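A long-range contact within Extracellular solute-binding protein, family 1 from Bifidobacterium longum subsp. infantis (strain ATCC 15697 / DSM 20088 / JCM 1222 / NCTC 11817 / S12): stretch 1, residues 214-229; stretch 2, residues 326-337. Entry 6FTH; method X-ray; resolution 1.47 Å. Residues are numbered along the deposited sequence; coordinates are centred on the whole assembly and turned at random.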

ATOM      1  N   MET A 214     -10.370 -10.535  -0.641  1.00 10.43           N
ATOM      2  CA  MET A 214     -10.615 -10.671   0.799  1.00 12.11           C
ATOM      3  C   MET A 214     -10.866  -9.346   1.478  1.00 12.90           C
ATOM      4  O   MET A 214     -11.046  -9.300   2.696  1.00 11.32           O
ATOM      5  CB  MET A 214      -9.486 -11.442   1.481  1.00 13.86           C
ATOM      6  CG  MET A 214      -9.370 -12.866   0.995  1.00 18.79           C
ATOM      7  SD  MET A 214     -10.973 -13.664   1.028  1.00 26.56           S
ATOM      8  CE  MET A 214     -10.681 -15.200   0.139  1.00 24.72           C
ATOM      9  N   LEU A 215     -10.916  -8.260   0.731  1.00 11.75           N
ATOM     10  CA  LEU A 215     -11.468  -7.037   1.293  1.00 10.54           C
ATOM     11  C   LEU A 215     -12.901  -7.229   1.783  1.00 11.58           C
ATOM     12  O   LEU A 215     -13.372  -6.421   2.591  1.00 11.05           O
ATOM     13  CB  LEU A 215     -11.378  -5.919   0.269  1.00 11.28           C
ATOM     14  CG  LEU A 215      -9.987  -5.355   0.027  1.00 11.15           C
ATOM     15  CD1 LEU A 215      -9.991  -4.542  -1.247  1.00 12.35           C
ATOM     16  CD2 LEU A 215      -9.520  -4.495   1.214  1.00 12.68           C
ATOM     17  N   LEU A 216     -13.609  -8.273   1.335  1.00 10.61           N
ATOM     18  CA  LEU A 216     -14.932  -8.575   1.889  1.00 10.13           C
ATOM     19  C   LEU A 216     -14.880  -9.011   3.353  1.00 10.73           C
ATOM     20  O   LEU A 216     -15.931  -9.075   4.000  1.00 11.95           O
ATOM     21  CB  LEU A 216     -15.689  -9.612   1.039  1.00 12.65           C
ATOM     22  CG  LEU A 216     -16.252  -9.082  -0.280  1.00 16.21           C
ATOM     23  CD1 LEU A 216     -17.171 -10.143  -0.869  1.00 16.83           C
ATOM     24  CD2 LEU A 216     -17.010  -7.785  -0.127  1.00 15.15           C
ATOM     25  N   LEU A 217     -13.692  -9.285   3.903  1.00 11.78           N
ATOM     26  CA  LEU A 217     -13.621  -9.514   5.347  1.00 11.08           C
ATOM     27  C   LEU A 217     -14.142  -8.316   6.122  1.00 11.12           C
ATOM     28  O   LEU A 217     -14.702  -8.473   7.213  1.00 10.82           O
ATOM     29  CB  LEU A 217     -12.184  -9.801   5.783  1.00  9.89           C
ATOM     30  CG  LEU A 217     -11.668 -11.203   5.472  1.00 12.41           C
ATOM     31  CD1 LEU A 217     -10.147 -11.281   5.522  1.00 14.87           C
ATOM     32  CD2 LEU A 217     -12.292 -12.202   6.453  1.00 12.97           C
ATOM     33  N   ASN A 218     -14.014  -7.110   5.563  1.00 10.02           N
ATOM     34  CA  ASN A 218     -14.527  -5.928   6.253  1.00  8.62           C
ATOM     35  C   ASN A 218     -16.046  -5.997   6.437  1.00 10.13           C
ATOM     36  O   ASN A 218     -16.582  -5.456   7.423  1.00  9.44           O
ATOM     37  CB  ASN A 218     -14.122  -4.676   5.468  1.00  9.54           C
ATOM     38  CG  ASN A 218     -12.623  -4.412   5.539  1.00  9.65           C
ATOM     39  OD1 ASN A 218     -12.067  -4.057   6.600  1.00  9.41           O
ATOM     40  ND2 ASN A 218     -11.944  -4.589   4.410  1.00 10.82           N
ATOM     41  N   SER A 219     -16.740  -6.667   5.512  1.00  9.98           N
ATOM     42  CA  SER A 219     -18.182  -6.896   5.622  1.00 11.55           C
ATOM     43  C   SER A 219     -18.532  -7.634   6.891  1.00 11.56           C
ATOM     44  O   SER A 219     -19.663  -7.509   7.375  1.00 12.82           O
ATOM     45  CB  SER A 219     -18.690  -7.777   4.476  1.00 10.78           C
ATOM     46  OG  SER A 219     -18.487  -7.159   3.233  1.00 14.84           O
ATOM     47  N   THR A 220     -17.613  -8.454   7.388  1.00 10.38           N
ATOM     48  CA  THR A 220     -17.870  -9.324   8.532  1.00 10.04           C
ATOM     49  C   THR A 220     -17.481  -8.693   9.850  1.00 13.68           C
ATOM     50  O   THR A 220     -17.711  -9.314  10.904  1.00 13.31           O
ATOM     51  CB  THR A 220     -17.124 -10.663   8.389  1.00 11.17           C
ATOM     52  OG1 THR A 220     -15.719 -10.505   8.648  1.00 12.45           O
ATOM     53  CG2 THR A 220     -17.315 -11.270   7.015  1.00 13.50           C
ATOM     54  N   GLY A 221     -16.911  -7.500   9.829  1.00 11.83           N
ATOM     55  CA  GLY A 221     -16.479  -6.833  11.032  1.00 11.73           C
ATOM     56  C   GLY A 221     -15.022  -7.022  11.383  1.00 11.75           C
ATOM     57  O   GLY A 221     -14.617  -6.628  12.483  1.00 15.77           O
ATOM     58  N   ILE A 222     -14.222  -7.612  10.491  1.00 10.69           N
ATOM     59  CA  ILE A 222     -12.770  -7.735  10.652  1.00 11.64           C
ATOM     60  C   ILE A 222     -12.109  -6.652   9.812  1.00 10.73           C
ATOM     61  O   ILE A 222     -12.308  -6.596   8.591  1.00 11.87           O
ATOM     62  CB  ILE A 222     -12.269  -9.136  10.267  1.00 12.62           C
ATOM     63  CG1 ILE A 222     -12.755 -10.173  11.293  1.00 12.86           C
ATOM     64  CG2 ILE A 222     -10.727  -9.170  10.163  1.00 12.07           C
ATOM     65  CD1 ILE A 222     -12.449 -11.620  10.905  1.00 13.92           C
ATOM     66  N   VAL A 223     -11.326  -5.788  10.463  1.00 10.78           N
ATOM     67  CA  VAL A 223     -10.654  -4.683   9.776  1.00  9.85           C
ATOM     68  C   VAL A 223      -9.427  -5.216   9.051  1.00 11.26           C
ATOM     69  O   VAL A 223      -8.511  -5.762   9.677  1.00 10.50           O
ATOM     70  CB  VAL A 223     -10.237  -3.581  10.764  1.00  9.64           C
ATOM     71  CG1 VAL A 223      -9.618  -2.412  10.003  1.00 10.22           C
ATOM     72  CG2 VAL A 223     -11.397  -3.120  11.583  1.00 11.86           C
ATOM     73  N   THR A 224      -9.391  -5.046   7.736  1.00  9.39           N
ATOM     74  CA  THR A 224      -8.197  -5.402   6.971  1.00 10.47           C
ATOM     75  C   THR A 224      -7.216  -4.231   6.901  1.00  9.93           C
ATOM     76  O   THR A 224      -7.549  -3.071   7.184  1.00  9.55           O
ATOM     77  CB  THR A 224      -8.537  -5.876   5.547  1.00  9.92           C
ATOM     78  OG1 THR A 224      -9.120  -4.799   4.800  1.00 10.17           O
ATOM     79  CG2 THR A 224      -9.530  -7.032   5.542  1.00 11.29           C
ATOM     80  N   GLY A 225      -5.975  -4.559   6.552  1.00 10.45           N
ATOM     81  CA  GLY A 225      -4.936  -3.550   6.391  1.00 12.94           C
ATOM     82  C   GLY A 225      -3.997  -3.930   5.269  1.00 12.54           C
ATOM     83  O   GLY A 225      -2.803  -4.182   5.472  1.00 11.54           O
ATOM     84  N   PHE A 226      -4.540  -3.954   4.067  1.00 11.04           N
ATOM     85  CA  PHE A 226      -3.850  -4.588   2.956  1.00 11.56           C
ATOM     86  C   PHE A 226      -2.822  -3.701   2.245  1.00 12.50           C
ATOM     87  O   PHE A 226      -2.180  -4.178   1.300  1.00 15.20           O
ATOM     88  CB  PHE A 226      -4.849  -5.208   1.965  1.00 10.95           C
ATOM     89  CG  PHE A 226      -5.602  -6.426   2.493  1.00 11.43           C
ATOM     90  CD1 PHE A 226      -5.162  -7.168   3.578  1.00 12.39           C
ATOM     91  CD2 PHE A 226      -6.776  -6.830   1.874  1.00 13.69           C
ATOM     92  CE1 PHE A 226      -5.874  -8.280   4.019  1.00 11.53           C
ATOM     93  CE2 PHE A 226      -7.494  -7.911   2.322  1.00 12.28           C
ATOM     94  CZ  PHE A 226      -7.030  -8.655   3.397  1.00 10.69           C
ATOM     95  N   ASN A 227      -2.611  -2.446   2.656  1.00 11.37           N
ATOM     96  CA  ASN A 227      -1.505  -1.690   2.063  1.00 12.31           C
ATOM     97  C   ASN A 227      -0.164  -2.297   2.468  1.00 15.32           C
ATOM     98  O   ASN A 227       0.777  -2.332   1.663  1.00 15.86           O
ATOM     99  CB  ASN A 227      -1.517  -0.222   2.482  1.00 12.71           C
ATOM    100  CG  ASN A 227      -2.549   0.648   1.751  1.00 13.72           C
ATOM    101  OD1 ASN A 227      -3.560   0.180   1.229  1.00 13.27           O
ATOM    102  ND2 ASN A 227      -2.290   1.960   1.768  1.00 16.02           N
ATOM    103  N   LYS A 228      -0.042  -2.755   3.715  1.00 14.17           N
ATOM    104  CA  LYS A 228       1.235  -3.159   4.310  1.00 13.83           C
ATOM    105  C   LYS A 228       0.997  -3.658   5.732  1.00 17.25           C
ATOM    106  O   LYS A 228      -0.004  -3.322   6.372  1.00 17.00           O
ATOM    107  CB  LYS A 228       2.251  -2.010   4.337  1.00 18.51           C
ATOM    108  CG  LYS A 228       1.765  -0.721   5.000  1.00 17.88           C
ATOM    109  CD  LYS A 228       2.826   0.388   4.918  1.00 18.74           C
ATOM    110  CE  LYS A 228       2.401   1.685   5.614  1.00 20.77           C
ATOM    111  NZ  LYS A 228       1.343   2.445   4.884  1.00 20.75           N
ATOM    112  N   GLY A 229       1.933  -4.460   6.214  1.00 17.41           N
ATOM    113  CA  GLY A 229       1.959  -4.865   7.611  1.00 18.63           C
ATOM    114  C   GLY A 229       1.535  -6.301   7.848  1.00 15.70           C
ATOM    115  O   GLY A 229       1.700  -7.177   6.993  1.00 18.23           O
ATOM    116  N   LYS A 326     -21.304  -2.144  12.885  1.00 13.74           N
ATOM    117  CA  LYS A 326     -20.224  -3.088  13.117  1.00 15.08           C
ATOM    118  C   LYS A 326     -19.472  -3.421  11.836  1.00 15.05           C
ATOM    119  O   LYS A 326     -18.452  -4.111  11.894  1.00 14.54           O
ATOM    120  CB  LYS A 326     -20.742  -4.387  13.777  1.00 17.76           C
ATOM    121  CG  LYS A 326     -21.248  -4.244  15.206  1.00 23.60           C
ATOM    122  CD  LYS A 326     -21.822  -5.592  15.756  1.00 28.68           C
ATOM    123  CE  LYS A 326     -23.328  -5.847  15.395  1.00 35.61           C
ATOM    124  NZ  LYS A 326     -23.723  -7.058  14.503  1.00 21.39           N
ATOM    125  N   THR A 327     -19.956  -2.947  10.689  1.00 11.57           N
ATOM    126  CA  THR A 327     -19.282  -3.156   9.415  1.00 10.67           C
ATOM    127  C   THR A 327     -18.172  -2.124   9.291  1.00 10.84           C
ATOM    128  O   THR A 327     -18.368  -0.944   9.593  1.00 12.50           O
ATOM    129  CB  THR A 327     -20.297  -2.974   8.283  1.00 11.96           C
ATOM    130  OG1 THR A 327     -21.431  -3.833   8.482  1.00 13.29           O
ATOM    131  CG2 THR A 327     -19.684  -3.347   6.932  1.00 13.08           C
ATOM    132  N   VAL A 328     -17.004  -2.566   8.848  1.00 10.63           N
ATOM    133  CA  VAL A 328     -15.808  -1.728   8.847  1.00 10.23           C
ATOM    134  C   VAL A 328     -15.313  -1.590   7.416  1.00 10.28           C
ATOM    135  O   VAL A 328     -15.930  -2.110   6.490  1.00 10.01           O
ATOM    136  CB  VAL A 328     -14.720  -2.276   9.790  1.00 11.48           C
ATOM    137  CG1 VAL A 328     -15.261  -2.258  11.229  1.00 12.41           C
ATOM    138  CG2 VAL A 328     -14.249  -3.708   9.379  1.00  9.36           C
ATOM    139  N   TRP A 329     -14.207  -0.867   7.230  1.00 10.41           N
ATOM    140  CA  TRP A 329     -13.495  -0.857   5.966  1.00  9.98           C
ATOM    141  C   TRP A 329     -12.002  -0.859   6.291  1.00  8.80           C
ATOM    142  O   TRP A 329     -11.595  -0.587   7.420  1.00 10.49           O
ATOM    143  CB  TRP A 329     -13.931   0.295   5.031  1.00  9.63           C
ATOM    144  CG  TRP A 329     -13.265   0.209   3.704  1.00  8.35           C
ATOM    145  CD1 TRP A 329     -12.346   1.084   3.181  1.00 10.31           C
ATOM    146  CD2 TRP A 329     -13.419  -0.838   2.742  1.00 10.17           C
ATOM    147  NE1 TRP A 329     -11.917   0.640   1.965  1.00 11.62           N
ATOM    148  CE2 TRP A 329     -12.563  -0.535   1.664  1.00 10.05           C
ATOM    149  CE3 TRP A 329     -14.174  -2.013   2.700  1.00 10.20           C
ATOM    150  CZ2 TRP A 329     -12.449  -1.360   0.563  1.00  9.45           C
ATOM    151  CZ3 TRP A 329     -14.053  -2.834   1.594  1.00 11.62           C
ATOM    152  CH2 TRP A 329     -13.204  -2.504   0.554  1.00 10.83           C
ATOM    153  N   ASP A 330     -11.200  -1.210   5.287  1.00 10.05           N
ATOM    154  CA  ASP A 330      -9.753  -1.336   5.434  1.00  8.03           C
ATOM    155  C   ASP A 330      -9.166  -0.115   6.126  1.00  9.83           C
ATOM    156  O   ASP A 330      -9.469   1.023   5.771  1.00  9.34           O
ATOM    157  CB  ASP A 330      -9.154  -1.509   4.024  1.00  9.10           C
ATOM    158  CG  ASP A 330      -7.671  -1.763   4.031  1.00  8.78           C
ATOM    159  OD1 ASP A 330      -6.896  -0.775   4.139  1.00 11.34           O
ATOM    160  OD2 ASP A 330      -7.297  -2.967   3.908  1.00 10.60           O
ATOM    161  N   GLY A 331      -8.275  -0.369   7.081  1.00 10.02           N
ATOM    162  CA  GLY A 331      -7.739   0.678   7.915  1.00 10.84           C
ATOM    163  C   GLY A 331      -6.370   1.181   7.526  1.00 12.31           C
ATOM    164  O   GLY A 331      -5.724   1.865   8.330  1.00 13.00           O
ATOM    165  N   SER A 332      -5.891   0.845   6.336  1.00 11.48           N
ATOM    166  CA  SER A 332      -4.559   1.242   5.945  1.00 11.04           C
ATOM    167  C   SER A 332      -4.464   2.749   5.707  1.00 10.53           C
ATOM    168  O   SER A 332      -5.453   3.489   5.641  1.00 11.67           O
ATOM    169  CB  SER A 332      -4.166   0.576   4.623  1.00 12.50           C
ATOM    170  OG  SER A 332      -4.281  -0.837   4.622  1.00 12.02           O
ATOM    171  N   SER A 333      -3.214   3.171   5.531  1.00 12.00           N
ATOM    172  CA  SER A 333      -2.832   4.517   5.156  1.00 10.98           C
ATOM    173  C   SER A 333      -1.856   4.434   3.999  1.00 11.59           C
ATOM    174  O   SER A 333      -0.913   3.643   4.040  1.00 13.26           O
ATOM    175  CB  SER A 333      -2.150   5.219   6.332  1.00 15.80           C
ATOM    176  OG  SER A 333      -1.451   6.384   5.890  1.00 13.84           O
ATOM    177  N   ALA A 334      -2.088   5.250   2.978  1.00 10.57           N
ATOM    178  CA  ALA A 334      -1.192   5.320   1.841  1.00 11.63           C
ATOM    179  C   ALA A 334      -0.108   6.375   2.015  1.00 12.84           C
ATOM    180  O   ALA A 334       0.607   6.679   1.052  1.00 12.90           O
ATOM    181  CB  ALA A 334      -1.992   5.631   0.582  1.00 12.46           C
ATOM    182  N   GLU A 335       0.059   6.924   3.209  1.00 11.56           N
ATOM    183  CA  GLU A 335       0.869   8.131   3.328  1.00 11.67           C
ATOM    184  C   GLU A 335       2.368   7.845   3.483  1.00 13.16           C
ATOM    185  O   GLU A 335       3.188   8.531   2.850  1.00 12.23           O
ATOM    186  CB  GLU A 335       0.372   8.973   4.513  1.00 12.98           C
ATOM    187  CG  GLU A 335       1.088  10.320   4.631  1.00 12.27           C
ATOM    188  CD  GLU A 335       0.638  11.174   5.760  1.00 14.26           C
ATOM    189  OE1 GLU A 335      -0.408  10.892   6.387  1.00 15.79           O
ATOM    190  OE2 GLU A 335       1.359  12.152   6.025  1.00 15.36           O
ATOM    191  N   PHE A 336       2.747   6.853   4.299  1.00 12.42           N
ATOM    192  CA  PHE A 336       4.124   6.625   4.721  1.00 11.43           C
ATOM    193  C   PHE A 336       4.748   5.404   4.057  1.00 13.90           C
ATOM    194  O   PHE A 336       4.087   4.399   3.791  1.00 12.64           O
ATOM    195  CB  PHE A 336       4.212   6.368   6.229  1.00 12.33           C
ATOM    196  CG  PHE A 336       3.655   7.469   7.088  1.00 12.05           C
ATOM    197  CD1 PHE A 336       3.924   8.795   6.829  1.00 15.88           C
ATOM    198  CD2 PHE A 336       2.860   7.170   8.169  1.00 19.82           C
ATOM    199  CE1 PHE A 336       3.401   9.808   7.641  1.00 17.11           C
ATOM    200  CE2 PHE A 336       2.337   8.180   8.969  1.00 21.77           C
ATOM    201  CZ  PHE A 336       2.593   9.492   8.688  1.00 15.41           C
ATOM    202  N   GLU A 337       6.064   5.488   3.850  1.00 12.75           N
ATOM    203  CA  GLU A 337       6.894   4.367   3.440  1.00 14.38           C
ATOM    204  C   GLU A 337       8.103   4.330   4.362  1.00 16.76           C
ATOM    205  O   GLU A 337       8.567   5.366   4.838  1.00 14.81           O
ATOM    206  CB  GLU A 337       7.334   4.504   1.965  1.00 15.26           C
ATOM    207  CG  GLU A 337       6.174   4.489   0.967  1.00 16.90           C
ATOM    208  CD  GLU A 337       5.501   3.114   0.854  1.00 22.40           C
ATOM    209  OE1 GLU A 337       6.144   2.078   1.143  1.00 21.25           O
ATOM    210  OE2 GLU A 337       4.315   3.083   0.471  1.00 27.02           O
TER
HETATM  211  O   HOH W   1     -16.700  -4.545  13.949  1.00 21.99           O
HETATM  212  O   HOH W   2      -1.070   1.283   6.068  1.00 13.69           O
HETATM  213  O   HOH W   3      -1.759  -1.284   5.853  1.00 14.48           O
HETATM  214  O   HOH W   4       1.134   5.038   5.978  1.00 14.92           O

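Three residues cover more surface than any others in this contact: Val328, which gives up the largest area to the other stretch, and Asn218 and Asp330, which follow it closely. About 780 Å² is buried in all, between segments that are mostly loop and turn, whose touching residues are at least 104 apart in sequence. With so little regular secondary structure, the joint depends on individual backbone bonds and on polar side chains that organise the loops.

Val328 lies beside Asn218, and its backbone N donates to Asn218 O at 3.2 Å in a nearly straight hydrogen bond. Its CB points toward stretch 1, and CG2 packs against Val223 CG2 at 3.7 Å, while also lying 3.6 Å from Ile222 O. A compact, branched apolar side chain suits this place, since it fills the space beside the backbone of Gly221 and Ile222 and meets another valine. Next to it the chains run close: Gly221 CA makes a CA-H...O contact of 3.5 Å with Lys326 O. Glycine is called for at Gly221 by its backbone angles alone, because a CB would be jammed against the preceding carbonyl oxygen.

Asn218 uses both ends of its amide to shape its own stretch. OD1 accepts from Thr224 N at 3.1 Å, and ND2 donates to Leu215 O at 3.0 Å and to Thr224 OG1 at 2.9 Å. An amide suits this buried site because it offers an acceptor and a two-proton donor on one short side chain, tying the chain before it to the chain after it. Trp329 packs alongside. Its CB points away from stretch 1, but the ring swings back, bringing CH2 to 3.9 Å from Leu215 CB, so that the large indole packs against the leucine beside the polar cluster.

The network continues from Asn218 through Thr224 to Asp330. Thr224 OG1 accepts from the amide and donates its own proton to Asp330 OD2 at 2.7 Å, a double role for which a hydroxyl is well suited. The same OD2 accepts from Phe226 N at 2.9 Å, so one carboxylate oxygen grips stretch 1 at two points. OD1 faces its own chain, accepting from Ser332 N at 2.9 Å and from Ser332 OG at 2.7 Å. These donors help to satisfy the buried carboxylate. Beside it, Gly331 N donates to Thr224 O at 2.8 Å. The lack of a side chain matters at Gly331, where an ideal CB would come within 3.3 Å of Val223 CG1.

Ser332 extends the pattern to the turn formed by Gly225 to Lys228. While its hydroxyl donates to Asp330 OD1, Ser332 OG accepts from Asn227 N at 3.0 Å and from water 3, whose O also lies 2.7 Å from Lys228 O. Beyond it, the long side chain of Lys228 brings NZ to waters 2 and 4. These waters accept from NZ at 2.9 and 2.8 Å and also accept from Ser333 N at 2.9 Å and Phe336 N at 3.0 Å, respectively, so the contact ends in a hydrated link.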